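Local coordinates for peptide synthetase, module 7 (Actinoplanes teichomyceticus, PDB 4TX3), which is a condensation-family domain of a nonribosomal peptide synthetase module that probably takes part in assembling a peptide in Actinoplanes, at residues A58-V63 and W123-F128; A65-L70 and M151-R156; L240-G245 and V442-A447; L403-N408 and D414-A419. All blocks are in the same frame, centred on the assembly; numbering follows the deposited sequence.

Interaction 1: residues A58-V63 and W123-F128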
loop_
_atom_site.group_PDB
_atom_site.type_symbol
_atom_site.label_atom_id
_atom_site.label_comp_id
_atom_site.label_asym_id
_atom_site.label_seq_id
_atom_site.Cartn_x
_atom_site.Cartn_y
_atom_site.Cartn_z
ATOM N N ALA B 58 19.144 12.189 13.601
ATOM C CA ALA B 58 19.757 10.872 13.455
ATOM C C ALA B 58 18.957 10.042 12.457
ATOM O O ALA B 58 19.511 9.223 11.729
ATOM C CB ALA B 58 19.839 10.159 14.804
ATOM N N ALA B 59 17.650 10.282 12.428
ATOM C CA ALA B 59 16.743 9.521 11.599
ATOM C C ALA B 59 16.973 9.839 10.121
ATOM O O ALA B 59 17.100 8.924 9.303
ATOM C CB ALA B 59 15.316 9.795 11.996
ATOM N N LEU B 60 17.034 11.129 9.795
ATOM C CA LEU B 60 17.340 11.593 8.438
ATOM C C LEU B 60 18.629 10.949 7.926
ATOM O O LEU B 60 18.688 10.427 6.816
ATOM C CB LEU B 60 17.460 13.115 8.421
ATOM C CG LEU B 60 16.119 13.831 8.597
ATOM C CD1 LEU B 60 16.301 15.304 9.020
ATOM C CD2 LEU B 60 15.326 13.727 7.305
ATOM N N ARG B 61 19.649 10.978 8.772
ATOM C CA ARG B 61 20.902 10.275 8.536
ATOM C C ARG B 61 20.697 8.765 8.282
ATOM O O ARG B 61 21.360 8.181 7.415
ATOM C CB ARG B 61 21.824 10.502 9.734
ATOM C CG ARG B 61 23.288 10.404 9.457
ATOM C CD ARG B 61 24.078 10.694 10.734
ATOM N NE ARG B 61 23.978 12.095 11.148
ATOM C CZ ARG B 61 23.661 12.499 12.377
ATOM N NH1 ARG B 61 23.391 11.611 13.335
ATOM N NH2 ARG B 61 23.604 13.798 12.648
ATOM N N ASP B 62 19.783 8.139 9.034
ATOM C CA ASP B 62 19.505 6.704 8.893
ATOM C C ASP B 62 18.794 6.367 7.595
ATOM O O ASP B 62 18.959 5.270 7.061
ATOM C CB ASP B 62 18.660 6.187 10.055
ATOM C CG ASP B 62 19.422 6.157 11.367
ATOM O OD1 ASP B 62 20.676 6.122 11.350
ATOM O OD2 ASP B 62 18.756 6.188 12.427
ATOM N N VAL B 63 17.994 7.297 7.089
ATOM C CA VAL B 63 17.313 7.046 5.839
ATOM C C VAL B 63 18.344 6.967 4.728
ATOM O O VAL B 63 18.233 6.134 3.830
ATOM C CB VAL B 63 16.279 8.125 5.530
ATOM C CG1 VAL B 63 15.734 7.981 4.089
ATOM C CG2 VAL B 63 15.155 8.057 6.552
ATOM N N TRP B 123 20.117 15.636 -1.963
ATOM C CA TRP B 123 18.962 16.016 -1.166
ATOM C C TRP B 123 19.399 16.955 -0.075
ATOM O O TRP B 123 20.581 17.213 0.100
ATOM C CB TRP B 123 18.259 14.800 -0.570
ATOM C CG TRP B 123 19.056 14.073 0.436
ATOM C CD1 TRP B 123 20.165 13.301 0.213
ATOM C CD2 TRP B 123 18.801 14.015 1.846
ATOM N NE1 TRP B 123 20.624 12.777 1.402
ATOM C CE2 TRP B 123 19.807 13.194 2.419
ATOM C CE3 TRP B 123 17.834 14.583 2.682
ATOM C CZ2 TRP B 123 19.865 12.928 3.795
ATOM C CZ3 TRP B 123 17.897 14.317 4.046
ATOM C CH2 TRP B 123 18.905 13.498 4.588
ATOM N N ARG B 124 18.429 17.451 0.670
ATOM C CA ARG B 124 18.631 18.621 1.497
ATOM C C ARG B 124 17.435 18.787 2.425
ATOM O O ARG B 124 16.282 18.686 1.998
ATOM C CB ARG B 124 18.812 19.838 0.597
ATOM C CG ARG B 124 18.864 21.147 1.275
ATOM C CD ARG B 124 18.595 22.249 0.268
ATOM N NE ARG B 124 19.568 22.250 -0.815
ATOM C CZ ARG B 124 19.255 22.505 -2.079
ATOM N NH1 ARG B 124 17.989 22.792 -2.399
ATOM N NH2 ARG B 124 20.199 22.482 -3.017
ATOM N N CYS B 125 17.700 19.022 3.700
ATOM C CA CYS B 125 16.615 19.186 4.641
ATOM C C CYS B 125 16.828 20.425 5.495
ATOM O O CYS B 125 17.966 20.868 5.677
ATOM C CB CYS B 125 16.468 17.933 5.512
ATOM S SG CYS B 125 17.951 17.421 6.418
ATOM N N GLU B 126 15.731 20.998 5.992
ATOM C CA GLU B 126 15.822 22.069 6.979
ATOM C C GLU B 126 14.656 21.988 7.963
ATOM O O GLU B 126 13.560 21.531 7.635
ATOM C CB GLU B 126 15.864 23.448 6.298
ATOM C CG GLU B 126 16.691 24.496 7.077
ATOM C CD GLU B 126 16.860 25.839 6.331
ATOM O OE1 GLU B 126 15.990 26.197 5.501
ATOM O OE2 GLU B 126 17.865 26.553 6.581
ATOM N N LEU B 127 14.902 22.414 9.190
ATOM C CA LEU B 127 13.859 22.378 10.194
ATOM C C LEU B 127 13.559 23.797 10.652
ATOM O O LEU B 127 14.438 24.503 11.149
ATOM C CB LEU B 127 14.271 21.490 11.369
ATOM C CG LEU B 127 13.197 21.278 12.437
ATOM C CD1 LEU B 127 11.975 20.571 11.867
ATOM C CD2 LEU B 127 13.775 20.500 13.618
ATOM N N PHE B 128 12.311 24.205 10.464
ATOM C CA PHE B 128 11.858 25.531 10.866
ATOM C C PHE B 128 11.134 25.464 12.213
ATOM O O PHE B 128 10.260 24.613 12.411
ATOM C CB PHE B 128 10.955 26.130 9.781
ATOM C CG PHE B 128 11.658 26.317 8.474
ATOM C CD1 PHE B 128 12.561 27.360 8.301
ATOM C CD2 PHE B 128 11.456 25.430 7.427
ATOM C CE1 PHE B 128 13.237 27.528 7.107
ATOM C CE2 PHE B 128 12.125 25.592 6.228
ATOM C CZ PHE B 128 13.021 26.646 6.069
#

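Interaction 2: residues A65-L70 and M151-R156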
loop_
_atom_site.group_PDB
_atom_site.type_symbol
_atom_site.label_atom_id
_atom_site.label_comp_id
_atom_site.label_asym_id
_atom_site.label_seq_id
_atom_site.Cartn_x
_atom_site.Cartn_y
_atom_site.Cartn_z
ATOM N N ALA B 65 21.436 6.157 5.228
ATOM C CA ALA B 65 22.230 4.959 5.500
ATOM C C ALA B 65 21.581 3.782 4.781
ATOM O O ALA B 65 22.259 2.979 4.156
ATOM C CB ALA B 65 22.349 4.689 6.997
ATOM N N ARG B 66 20.256 3.720 4.847
ATOM C CA ARG B 66 19.483 2.648 4.232
ATOM C C ARG B 66 19.553 2.699 2.700
ATOM O O ARG B 66 19.664 1.653 2.056
ATOM C CB ARG B 66 18.033 2.731 4.721
ATOM C CG ARG B 66 17.055 1.708 4.167
ATOM C CD ARG B 66 15.742 1.802 4.950
ATOM N NE ARG B 66 14.632 1.131 4.283
ATOM C CZ ARG B 66 14.392 -0.177 4.358
ATOM N NH1 ARG B 66 15.184 -0.968 5.080
ATOM N NH2 ARG B 66 13.354 -0.695 3.714
ATOM N N HIS B 67 19.502 3.908 2.131
ATOM C CA HIS B 67 19.457 4.113 0.675
ATOM C C HIS B 67 20.722 4.770 0.120
ATOM O O HIS B 67 20.901 5.980 0.257
ATOM C CB HIS B 67 18.259 4.986 0.288
ATOM C CG HIS B 67 16.933 4.429 0.701
ATOM N ND1 HIS B 67 16.225 3.538 -0.076
ATOM C CD2 HIS B 67 16.174 4.654 1.800
ATOM C CE1 HIS B 67 15.095 3.224 0.534
ATOM N NE2 HIS B 67 15.038 3.888 1.672
ATOM N N GLU B 68 21.577 3.990 -0.533
ATOM C CA GLU B 68 22.841 4.512 -1.067
ATOM C C GLU B 68 22.703 5.734 -1.969
ATOM O O GLU B 68 23.544 6.628 -1.935
ATOM C CB GLU B 68 23.577 3.424 -1.842
ATOM C CG GLU B 68 24.197 2.376 -0.963
ATOM C CD GLU B 68 24.719 1.198 -1.758
ATOM O OE1 GLU B 68 24.642 1.223 -3.017
ATOM O OE2 GLU B 68 25.195 0.239 -1.111
ATOM N N ILE B 69 21.655 5.770 -2.779
ATOM C CA ILE B 69 21.515 6.870 -3.719
ATOM C C ILE B 69 21.422 8.242 -3.033
ATOM O O ILE B 69 21.845 9.235 -3.619
ATOM C CB ILE B 69 20.293 6.679 -4.656
ATOM C CG1 ILE B 69 20.440 7.620 -5.863
ATOM C CG2 ILE B 69 18.945 6.812 -3.888
ATOM C CD1 ILE B 69 19.434 7.396 -6.933
ATOM N N LEU B 70 20.915 8.291 -1.793
ATOM C CA LEU B 70 20.884 9.533 -1.010
ATOM C C LEU B 70 22.250 9.968 -0.434
ATOM O O LEU B 70 22.382 11.072 0.113
ATOM C CB LEU B 70 19.900 9.397 0.144
ATOM C CG LEU B 70 18.424 9.212 -0.175
ATOM C CD1 LEU B 70 17.633 9.211 1.124
ATOM C CD2 LEU B 70 17.958 10.307 -1.106
ATOM N N MET B 151 9.345 9.651 -2.720
ATOM C CA MET B 151 9.172 10.542 -1.589
ATOM C C MET B 151 8.310 9.913 -0.511
ATOM O O MET B 151 8.548 10.169 0.665
ATOM C CB MET B 151 8.586 11.882 -2.020
ATOM C CG MET B 151 9.382 13.072 -1.452
ATOM S SD MET B 151 10.970 13.269 -2.302
ATOM C CE MET B 151 10.357 12.850 -3.914
ATOM N N ASP B 152 7.337 9.078 -0.882
ATOM C CA ASP B 152 6.576 8.337 0.144
ATOM C C ASP B 152 7.475 7.354 0.867
ATOM O O ASP B 152 7.393 7.227 2.092
ATOM C CB ASP B 152 5.386 7.581 -0.451
ATOM C CG ASP B 152 4.371 8.503 -1.065
ATOM O OD1 ASP B 152 3.917 9.428 -0.358
ATOM O OD2 ASP B 152 4.043 8.327 -2.257
ATOM N N VAL B 153 8.338 6.666 0.111
ATOM C CA VAL B 153 9.263 5.719 0.711
ATOM C C VAL B 153 10.131 6.455 1.722
ATOM O O VAL B 153 10.338 5.977 2.846
ATOM C CB VAL B 153 10.140 5.004 -0.359
ATOM C CG1 VAL B 153 11.224 4.124 0.302
ATOM C CG2 VAL B 153 9.263 4.168 -1.273
ATOM N N PHE B 154 10.608 7.636 1.331
ATOM C CA PHE B 154 11.469 8.434 2.195
ATOM C C PHE B 154 10.808 8.659 3.567
ATOM O O PHE B 154 11.411 8.395 4.611
ATOM C CB PHE B 154 11.810 9.774 1.540
ATOM C CG PHE B 154 12.795 10.607 2.331
ATOM C CD1 PHE B 154 12.354 11.477 3.330
ATOM C CD2 PHE B 154 14.160 10.512 2.092
ATOM C CE1 PHE B 154 13.257 12.224 4.073
ATOM C CE2 PHE B 154 15.069 11.266 2.825
ATOM C CZ PHE B 154 14.618 12.121 3.817
ATOM N N PHE B 155 9.557 9.107 3.569
ATOM C CA PHE B 155 8.897 9.388 4.833
ATOM C C PHE B 155 8.442 8.124 5.559
ATOM O O PHE B 155 8.333 8.139 6.779
ATOM C CB PHE B 155 7.737 10.374 4.619
ATOM C CG PHE B 155 8.218 11.750 4.265
ATOM C CD1 PHE B 155 8.806 12.554 5.225
ATOM C CD2 PHE B 155 8.163 12.216 2.956
ATOM C CE1 PHE B 155 9.297 13.806 4.890
ATOM C CE2 PHE B 155 8.656 13.473 2.616
ATOM C CZ PHE B 155 9.225 14.258 3.575
ATOM N N ARG B 156 8.216 7.022 4.846
ATOM C CA ARG B 156 7.944 5.774 5.557
ATOM C C ARG B 156 9.212 5.362 6.277
ATOM O O ARG B 156 9.158 4.862 7.397
ATOM C CB ARG B 156 7.449 4.660 4.619
ATOM C CG ARG B 156 5.897 4.588 4.511
ATOM C CD ARG B 156 5.424 3.907 3.224
ATOM N NE ARG B 156 6.361 2.857 2.818
ATOM C CZ ARG B 156 6.488 2.404 1.573
ATOM N NH1 ARG B 156 5.737 2.912 0.601
ATOM N NH2 ARG B 156 7.366 1.448 1.302
#

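Interaction 3: residues L240-G245 and V442-A447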
loop_
_atom_site.group_PDB
_atom_site.type_symbol
_atom_site.label_atom_id
_atom_site.label_comp_id
_atom_site.label_asym_id
_atom_site.label_seq_id
_atom_site.Cartn_x
_atom_site.Cartn_y
_atom_site.Cartn_z
ATOM N N LEU B 240 -9.282 22.160 -12.644
ATOM C CA LEU B 240 -10.049 21.569 -13.709
ATOM C C LEU B 240 -10.943 20.505 -13.101
ATOM O O LEU B 240 -10.461 19.688 -12.309
ATOM C CB LEU B 240 -9.080 20.995 -14.747
ATOM C CG LEU B 240 -9.422 20.036 -15.874
ATOM C CD1 LEU B 240 -8.218 19.992 -16.770
ATOM C CD2 LEU B 240 -9.704 18.649 -15.358
ATOM N N ARG B 241 -12.229 20.511 -13.455
ATOM C CA ARG B 241 -13.129 19.456 -13.008
ATOM C C ARG B 241 -14.010 18.909 -14.133
ATOM O O ARG B 241 -14.487 19.667 -14.961
ATOM C CB ARG B 241 -14.025 19.950 -11.866
ATOM C CG ARG B 241 -14.818 18.806 -11.219
ATOM C CD ARG B 241 -16.034 19.232 -10.396
ATOM N NE ARG B 241 -16.894 18.071 -10.165
ATOM C CZ ARG B 241 -16.711 17.191 -9.183
ATOM N NH1 ARG B 241 -15.713 17.353 -8.315
ATOM N NH2 ARG B 241 -17.527 16.154 -9.063
ATOM N N LEU B 242 -14.204 17.588 -14.140
ATOM C CA LEU B 242 -15.255 16.902 -14.893
ATOM C C LEU B 242 -16.278 16.313 -13.922
ATOM O O LEU B 242 -15.905 15.543 -13.032
ATOM C CB LEU B 242 -14.666 15.784 -15.760
ATOM C CG LEU B 242 -15.681 14.945 -16.531
ATOM C CD1 LEU B 242 -16.407 15.797 -17.599
ATOM C CD2 LEU B 242 -14.994 13.746 -17.154
ATOM N N ASP B 243 -17.557 16.663 -14.076
ATOM C CA ASP B 243 -18.581 16.275 -13.091
ATOM C C ASP B 243 -18.799 14.758 -13.082
ATOM O O ASP B 243 -18.359 14.067 -13.996
ATOM C CB ASP B 243 -19.907 17.006 -13.366
ATOM C CG ASP B 243 -19.865 18.476 -12.973
ATOM O OD1 ASP B 243 -19.079 18.837 -12.066
ATOM O OD2 ASP B 243 -20.618 19.281 -13.569
ATOM N N ALA B 244 -19.491 14.254 -12.060
ATOM C CA ALA B 244 -19.624 12.817 -11.830
ATOM C C ALA B 244 -20.399 12.093 -12.935
ATOM O O ALA B 244 -19.992 11.024 -13.398
ATOM C CB ALA B 244 -20.295 12.571 -10.467
ATOM N N GLY B 245 -21.529 12.669 -13.334
ATOM C CA GLY B 245 -22.344 12.113 -14.403
ATOM C C GLY B 245 -21.595 11.861 -15.709
ATOM O O GLY B 245 -21.559 10.726 -16.189
ATOM N N VAL B 442 -14.698 19.033 -24.189
ATOM C CA VAL B 442 -14.535 17.907 -25.099
ATOM C C VAL B 442 -14.932 16.625 -24.399
ATOM O O VAL B 442 -15.656 15.806 -24.958
ATOM C CB VAL B 442 -13.077 17.787 -25.628
ATOM C CG1 VAL B 442 -12.847 16.438 -26.298
ATOM C CG2 VAL B 442 -12.765 18.923 -26.563
ATOM N N LEU B 443 -14.476 16.460 -23.166
ATOM C CA LEU B 443 -14.833 15.268 -22.390
ATOM C C LEU B 443 -16.350 15.148 -22.150
ATOM O O LEU B 443 -16.906 14.049 -22.235
ATOM C CB LEU B 443 -14.076 15.253 -21.062
ATOM C CG LEU B 443 -12.594 14.919 -21.289
ATOM C CD1 LEU B 443 -11.740 15.493 -20.201
ATOM C CD2 LEU B 443 -12.383 13.416 -21.403
ATOM N N GLU B 444 -17.037 16.258 -21.899
ATOM C CA GLU B 444 -18.500 16.186 -21.758
ATOM C C GLU B 444 -19.218 15.743 -23.052
ATOM O O GLU B 444 -19.981 14.764 -23.037
ATOM C CB GLU B 444 -19.050 17.528 -21.290
ATOM C CG GLU B 444 -18.591 17.921 -19.895
ATOM C CD GLU B 444 -18.823 19.394 -19.591
ATOM O OE1 GLU B 444 -19.034 20.179 -20.548
ATOM O OE2 GLU B 444 -18.801 19.771 -18.397
ATOM N N GLN B 445 -18.966 16.446 -24.162
ATOM C CA GLN B 445 -19.565 16.115 -25.468
ATOM C C GLN B 445 -19.339 14.669 -25.874
ATOM O O GLN B 445 -20.229 13.979 -26.363
ATOM C CB GLN B 445 -19.002 17.020 -26.572
ATOM C CG GLN B 445 -19.085 18.486 -26.257
ATOM C CD GLN B 445 -18.289 19.326 -27.230
ATOM O OE1 GLN B 445 -18.235 19.038 -28.430
ATOM N NE2 GLN B 445 -17.652 20.370 -26.715
ATOM N N VAL B 446 -18.117 14.227 -25.677
ATOM C CA VAL B 446 -17.705 12.930 -26.139
ATOM C C VAL B 446 -18.336 11.865 -25.226
ATOM O O VAL B 446 -18.681 10.765 -25.667
ATOM C CB VAL B 446 -16.151 12.883 -26.197
ATOM C CG1 VAL B 446 -15.602 11.681 -25.516
ATOM C CG2 VAL B 446 -15.661 13.002 -27.642
ATOM N N ALA B 447 -18.537 12.217 -23.960
ATOM C CA ALA B 447 -19.255 11.342 -23.026
ATOM C C ALA B 447 -20.708 11.131 -23.430
ATOM O O ALA B 447 -21.204 10.008 -23.402
ATOM C CB ALA B 447 -19.199 11.898 -21.632
HETATM O O HOH W 1 -18.096 18.626 -15.698
#

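Interaction 4: residues L403-N408 and D414-A419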
loop_
_atom_site.group_PDB
_atom_site.type_symbol
_atom_site.label_atom_id
_atom_site.label_comp_id
_atom_site.label_asym_id
_atom_site.label_seq_id
_atom_site.Cartn_x
_atom_site.Cartn_y
_atom_site.Cartn_z
ATOM N N LEU B 403 -4.715 14.544 -13.748
ATOM C CA LEU B 403 -6.111 14.275 -13.436
ATOM C C LEU B 403 -6.245 13.101 -12.491
ATOM O O LEU B 403 -5.567 12.077 -12.668
ATOM C CB LEU B 403 -6.917 13.981 -14.707
ATOM C CG LEU B 403 -6.835 14.917 -15.916
ATOM C CD1 LEU B 403 -7.925 14.531 -16.888
ATOM C CD2 LEU B 403 -6.960 16.369 -15.519
ATOM N N THR B 404 -7.138 13.247 -11.511
ATOM C CA THR B 404 -7.442 12.195 -10.543
ATOM C C THR B 404 -8.895 11.743 -10.632
ATOM O O THR B 404 -9.803 12.555 -10.487
ATOM C CB THR B 404 -7.182 12.663 -9.104
ATOM O OG1 THR B 404 -5.805 13.012 -8.958
ATOM C CG2 THR B 404 -7.537 11.563 -8.096
ATOM N N GLU B 405 -9.107 10.447 -10.857
ATOM C CA GLU B 405 -10.439 9.845 -10.787
ATOM C C GLU B 405 -10.905 9.699 -9.345
ATOM O O GLU B 405 -10.263 8.995 -8.569
ATOM C CB GLU B 405 -10.450 8.459 -11.450
ATOM C CG GLU B 405 -10.313 8.424 -12.974
ATOM C CD GLU B 405 -10.724 7.066 -13.552
ATOM O OE1 GLU B 405 -9.919 6.108 -13.466
ATOM O OE2 GLU B 405 -11.864 6.948 -14.075
ATOM N N ARG B 406 -12.009 10.356 -8.987
ATOM C CA ARG B 406 -12.661 10.131 -7.693
ATOM C C ARG B 406 -13.593 8.932 -7.786
ATOM O O ARG B 406 -14.154 8.657 -8.845
ATOM C CB ARG B 406 -13.476 11.349 -7.242
ATOM C CG ARG B 406 -12.684 12.603 -6.943
ATOM C CD ARG B 406 -11.673 12.332 -5.884
ATOM N NE ARG B 406 -10.903 13.518 -5.558
ATOM C CZ ARG B 406 -9.813 13.496 -4.798
ATOM N NH1 ARG B 406 -9.378 12.341 -4.301
ATOM N NH2 ARG B 406 -9.155 14.623 -4.549
ATOM N N ARG B 407 -13.775 8.232 -6.670
ATOM C CA ARG B 407 -14.769 7.160 -6.601
ATOM C C ARG B 407 -15.565 7.199 -5.304
ATOM O O ARG B 407 -15.068 7.644 -4.261
ATOM C CB ARG B 407 -14.101 5.797 -6.763
ATOM C CG ARG B 407 -13.514 5.619 -8.139
ATOM C CD ARG B 407 -12.749 4.331 -8.274
ATOM N NE ARG B 407 -12.245 4.197 -9.630
ATOM C CZ ARG B 407 -13.012 3.917 -10.675
ATOM N NH1 ARG B 407 -14.323 3.744 -10.511
ATOM N NH2 ARG B 407 -12.472 3.810 -11.881
ATOM N N ASN B 408 -16.809 6.740 -5.374
ATOM C CA ASN B 408 -17.641 6.711 -4.189
ATOM C C ASN B 408 -17.378 5.416 -3.427
ATOM O O ASN B 408 -16.399 4.719 -3.703
ATOM C CB ASN B 408 -19.132 6.886 -4.545
ATOM C CG ASN B 408 -19.697 5.758 -5.427
ATOM O OD1 ASN B 408 -19.235 4.619 -5.406
ATOM N ND2 ASN B 408 -20.729 6.084 -6.187
ATOM N N ASP B 414 -17.029 9.114 -9.592
ATOM C CA ASP B 414 -17.625 10.233 -8.882
ATOM C C ASP B 414 -16.994 11.595 -9.220
ATOM O O ASP B 414 -16.929 12.481 -8.377
ATOM C CB ASP B 414 -17.536 9.977 -7.380
ATOM C CG ASP B 414 -18.634 10.677 -6.616
ATOM O OD1 ASP B 414 -19.809 10.595 -7.054
ATOM O OD2 ASP B 414 -18.322 11.316 -5.593
ATOM N N GLY B 415 -16.540 11.760 -10.463
ATOM C CA GLY B 415 -15.948 13.012 -10.915
ATOM C C GLY B 415 -14.448 12.927 -11.173
ATOM O O GLY B 415 -13.728 12.183 -10.499
ATOM N N ILE B 416 -13.959 13.682 -12.154
ATOM C CA ILE B 416 -12.514 13.798 -12.311
ATOM C C ILE B 416 -12.046 15.193 -11.911
ATOM O O ILE B 416 -12.595 16.200 -12.349
ATOM C CB ILE B 416 -12.053 13.494 -13.733
ATOM C CG1 ILE B 416 -12.535 12.105 -14.165
ATOM C CG2 ILE B 416 -10.540 13.593 -13.809
ATOM C CD1 ILE B 416 -12.180 11.733 -15.614
ATOM N N GLU B 417 -11.030 15.226 -11.060
ATOM C CA GLU B 417 -10.517 16.448 -10.456
ATOM C C GLU B 417 -9.042 16.591 -10.838
ATOM O O GLU B 417 -8.323 15.595 -10.943
ATOM C CB GLU B 417 -10.713 16.379 -8.935
ATOM C CG GLU B 417 -10.069 17.472 -8.092
ATOM C CD GLU B 417 -10.516 17.406 -6.611
ATOM O OE1 GLU B 417 -10.460 16.301 -6.007
ATOM O OE2 GLU B 417 -10.942 18.457 -6.054
ATOM N N GLY B 418 -8.576 17.809 -11.077
ATOM C CA GLY B 418 -7.190 17.936 -11.474
ATOM C C GLY B 418 -6.680 19.314 -11.809
ATOM O O GLY B 418 -7.324 20.327 -11.521
ATOM N N ALA B 419 -5.505 19.342 -12.420
ATOM C CA ALA B 419 -4.860 20.592 -12.734
ATOM C C ALA B 419 -4.036 20.477 -13.998
ATOM O O ALA B 419 -3.529 19.402 -14.322
ATOM C CB ALA B 419 -3.987 21.036 -11.587
#

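Interaction 1: residues A58-V63 and W123-F128
Leu60, projecting from helix 53-66, is received by Trp123 and Cys125, two residues on the same face of strand 123-129. The tight part of the contact lies here. Leu60 divides its work between its branches: CD1 meets the thiol, 3.7 Å from Cys125 SG, while CD2 and CB approach the benzo end of the indole, with Leu60 CB 4.1 Å from Trp123 CH2. The leucine and the indole cross at a slant, and Leu60 O also comes obliquely to the ring, 3.8 Å from Trp123 CH2. With chi1 at 67°, Trp123 CG sits between the backbone N and the carbonyl carbon, which turns the indole toward the helix; Cys125 SG takes the same position. Trp123 NE1 makes a weak hydrogen bond to Leu70 O, so the polar edge of the buried ring has a partner. Were Trp123 cut back to an alanine, a gap would probably open beside Leu60 and Leu70 O would lose this donor.

The looser, partly exposed side is polar. Arg61 and Glu126 point away from the contact, pairing with Glu57 and Arg110, while Arg124 makes a cation-pi contact with Phe115. Since no hydrogen bond spans the two segments, helix and strand are held here by dispersion and by burial of apolar surface: leucine supplies branched bulk, tryptophan a broad ring, and cysteine a small, polarisable atom beside a methyl.

Interaction 2: residues A65-L70 and M151-R156
Leu70 and Phe154 supply the apolar half of this contact. The leucine methyl CD1 comes in at the edge of the phenyl ring, near its plane, 3.7 Å from Phe154 CE2 and almost as near to CD2. Phe154 has CG anti to its own backbone N (chi1 -175°), which brings the ring edge to Leu70, while within the helix its CD1 lies over the centre of the Phe155 ring, a double use that suits a flat group.

The second kind of contact is between a methyl and an imidazole. Val153 CG1 approaches the His67 ring obliquely, 4.0 Å from His67 CE1, and Arg66 CG lies over one face of that ring, toward its rim. The polar end of the imidazole is taken by Asp157, whose OD2 is bonded by His67 NE2 and also forms a salt bridge with Arg66 NE. Histidine thus offers carbon to the valine and nitrogen to the acid, which probably limits rotation of its ring.

His67 is where the chain leaves helix 53-66, and Leu70 folds back on Val63 and Ala64 of that helix. Phe154 reaches Leu60 and Val63 there and Val139 of strand 134-142, joining helix 148-166 to both.

Interaction 3: residues L240-G245 and V442-A447
Where strand 235-242, an outermost strand of its four-stranded sheet within this chain, turns into helix 244-255, Leu242 rests on Leu443 and Glu444 of helix 429-448. The strand-to-helix junction thus packs on the helix that follows the hairpin of the same sheet. Leu242 has CG anti to the backbone N (chi1 177°), which sends CD1 to the helix. Leu242 CD1 lies 3.8 Å from Glu444 CG, and it stands 4.2 Å from Leu443 CB. The leucine and the glutamate run past each other in opposite directions, so it is the aliphatic stem of Glu444 that packs. Leu443 also touches Leu250 and Ala268, as suits a buried branched side chain.

Beyond the stem, the glutamate chain is extended and its carboxylate meets a water. That water accepts from Asp243 N at 2.6 Å and donates to Glu444 OE2 at 3.0 Å, bridging the N-cap residue to helix 429-448. The Asp243 side chain makes no capping bond to helix 244-255. Instead, Asp243 OD1 uses its anti lone pair to accept from Arg241 NE, 3.0 Å away and in the guanidinium plane. Asp243 OD2 and Glu444 OE2 are 5.2 Å apart, so their like charges probably repel mildly, and Arg241 is likely to offset part of that. Direct contact is thus apolar, whereas the polar link runs through water.

Interaction 4: residues L403-N408 and D414-A419
Arg406 and Glu417 meet with their planar groups steeply turned, guanidinium and carboxylate planes 75° apart. The arginine grips side-on with two nitrogens, both on one oxygen: Arg406 NH2 is 2.6 Å and NE 2.9 Å from Glu417 OE1, which lies in the guanidinium plane. Arg406 bends at chi2 (-58°) to reach the extended chain of Glu417. Thr404 CG2 lies over one face of the guanidinium, toward its rim, where a short branched side chain fits. Without the guanidinium, as with a leucine at this position, the Glu417 carboxylate is likely to lose its charged mate.

On the opposite face Leu403 and Ile416 lie obliquely across one another, Leu403 CB 3.8 Å from Ile416 CG2. Gly418, paired with Leu403, suits its place because a CB there would clash with Leu403 CD2; Gly415 takes backbone angles that favour glycine. Over these short segments the strand axes run antiparallel, at 156°, and Thr404 N bonds Glu417 O at 2.7 Å, with its reciprocal.

In the sheet, strand 399-407 also pairs with 363-369, and 413-423 with 235-242. Leu403 packs on Val265 of helix 261-278, and Glu405 OE2 is hydrogen-bonded to His247 NE2 of helix 244-255.

Overall arrangement
The four contacts fall into two pairs, consistent with the two lobes of a condensation domain. Interactions 1 and 2 have centres about 11 Å apart and share helix 53-66; their segments alternate along the chain, and they touch through Val63, Leu60 and Phe154. Interactions 3 and 4 likewise have centres about 11 Å apart and reach one sheet, where strands 235-242 and 413-423 are neighbours; the hairpin of interaction 4 lies, in sequence, between the segments of interaction 3. The pairs follow in series along the chain. Interactions 1 and 3 lie on opposite sides of the chain's centre, their centres about 43 Å apart, consistent with each lobe having its own sheet and covering helices.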